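Local coordinates for SusD-like protein BACOVA_02651 (Bacteroides ovatus, PDB 5E75) that binds polysaccharide at the cell surface and probably captures xyloglucan before its transport into the periplasm for degradation, at residues A[210-215]-A[369-374]. Residues are numbered along the deposited sequence; the frame is centred on the assembly and turned at random.
Sequences LARQYA and EACLGN
Arg212 reaches from helix 205-221 to the C-terminal end of helix 360-372, a helix-helix contact in the helical part of the SusD fold. The closest CA atoms, those of Arg212 and Ala370, are 5.8 Å apart, and the small Ala370 side chain, facing Ala211, is consistent with so near an approach. Beside the arginine, the methyls of Ala211 and Ala370 meet CB to CB at 3.9 Å, small groups that suit so close a pass. From its CB, the Arg212 chain runs toward helix 360-372. CG lies 3.7 Å from Ala370 CB, and CD passes 3.8 Å from Cys371 SG, a small, weakly polar group that suits an aliphatic neighbour. A bend at chi3 (-64°) then turns the guanidinium toward the helix end, where the chain leaves helical geometry at Gly373, whose positive phi suits a residue without a side chain. At the tip, NH2 forms a salt bridge with Glu209 OE1, while NH1 donates to the carbonyl oxygen of Ala370. Replacing Arg212 by alanine is likely to leave that carbonyl without this donor and Glu209 without this charge partner. The bond from Arg212 NH1 to Ala370 O measures 3.0 Å, with the oxygen at the guanidinium edge and the donor tilted 33° from the carbonyl plane.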
# COMPACT_ATOMS: atom_id res chain seq x y z
N LEU A 210 8.81 -0.78 -21.63
CA LEU A 210 8.29 0.48 -21.11
C LEU A 210 8.45 0.61 -19.59
O LEU A 210 8.85 1.67 -19.10
CB LEU A 210 6.82 0.64 -21.52
CG LEU A 210 6.61 0.94 -23.01
CD1 LEU A 210 5.17 0.67 -23.42
CD2 LEU A 210 6.99 2.36 -23.30
N ALA A 211 8.19 -0.46 -18.84
CA ALA A 211 8.41 -0.45 -17.40
C ALA A 211 9.88 -0.12 -17.08
O ALA A 211 10.18 0.67 -16.19
CB ALA A 211 8.02 -1.78 -16.80
N ARG A 212 10.79 -0.75 -17.82
CA ARG A 212 12.22 -0.47 -17.62
C ARG A 212 12.56 0.98 -17.95
O ARG A 212 13.33 1.62 -17.25
CB ARG A 212 13.09 -1.39 -18.47
CG ARG A 212 13.15 -2.82 -17.97
CD ARG A 212 14.24 -3.59 -18.68
NE ARG A 212 14.00 -3.74 -20.12
CZ ARG A 212 13.40 -4.79 -20.69
NH1 ARG A 212 12.94 -5.80 -19.96
NH2 ARG A 212 13.27 -4.84 -22.01
N GLN A 213 12.01 1.49 -19.04
CA GLN A 213 12.31 2.86 -19.42
C GLN A 213 11.85 3.87 -18.37
O GLN A 213 12.61 4.75 -17.98
CB GLN A 213 11.68 3.18 -20.77
CG GLN A 213 12.38 2.51 -21.94
CD GLN A 213 11.73 2.87 -23.26
OE1 GLN A 213 10.94 2.10 -23.81
NE2 GLN A 213 12.04 4.05 -23.76
N TYR A 214 10.62 3.73 -17.89
CA TYR A 214 10.12 4.66 -16.88
C TYR A 214 10.83 4.47 -15.53
O TYR A 214 11.19 5.45 -14.88
CB TYR A 214 8.59 4.54 -16.73
CG TYR A 214 7.88 5.20 -17.88
CD1 TYR A 214 7.79 6.58 -17.95
CD2 TYR A 214 7.32 4.46 -18.91
CE1 TYR A 214 7.16 7.20 -19.01
CE2 TYR A 214 6.70 5.08 -19.98
CZ TYR A 214 6.61 6.44 -20.02
OH TYR A 214 5.97 7.04 -21.10
N ALA A 215 11.02 3.22 -15.10
CA ALA A 215 11.64 3.00 -13.81
C ALA A 215 13.12 3.42 -13.83
O ALA A 215 13.60 4.04 -12.89
CB ALA A 215 11.51 1.53 -13.38
N GLU A 369 12.48 -6.13 -11.24
CA GLU A 369 11.55 -7.15 -11.72
C GLU A 369 11.34 -7.02 -13.22
O GLU A 369 11.22 -8.02 -13.94
CB GLU A 369 10.22 -7.07 -10.95
CG GLU A 369 9.24 -8.19 -11.25
CD GLU A 369 7.99 -8.18 -10.37
OE1 GLU A 369 7.96 -7.45 -9.37
OE2 GLU A 369 7.05 -8.94 -10.69
N ALA A 370 11.30 -5.79 -13.72
CA ALA A 370 11.15 -5.57 -15.15
C ALA A 370 12.40 -5.99 -15.93
O ALA A 370 12.28 -6.42 -17.08
CB ALA A 370 10.79 -4.12 -15.45
N CYS A 371 13.57 -5.89 -15.31
CA CYS A 371 14.81 -6.41 -15.92
C CYS A 371 14.85 -7.94 -15.91
O CYS A 371 15.29 -8.56 -16.89
CB CYS A 371 16.04 -5.84 -15.22
SG CYS A 371 16.32 -4.09 -15.53
N LEU A 372 14.38 -8.57 -14.84
CA LEU A 372 14.25 -10.02 -14.82
C LEU A 372 13.38 -10.50 -15.99
O LEU A 372 13.74 -11.44 -16.71
CB LEU A 372 13.64 -10.45 -13.49
CG LEU A 372 13.32 -11.94 -13.35
CD1 LEU A 372 14.58 -12.80 -13.32
CD2 LEU A 372 12.49 -12.20 -12.10
N GLY A 373 12.25 -9.83 -16.20
CA GLY A 373 11.43 -10.09 -17.36
C GLY A 373 10.99 -11.54 -17.41
O GLY A 373 10.46 -12.05 -16.44
N ASN A 374 11.24 -12.19 -18.54
CA ASN A 374 10.86 -13.58 -18.74
C ASN A 374 12.00 -14.55 -18.49
O ASN A 374 11.85 -15.76 -18.65
CB ASN A 374 10.34 -13.77 -20.16
CG ASN A 374 9.00 -13.09 -20.37
OD1 ASN A 374 8.06 -13.36 -19.62
ND2 ASN A 374 8.91 -12.21 -21.35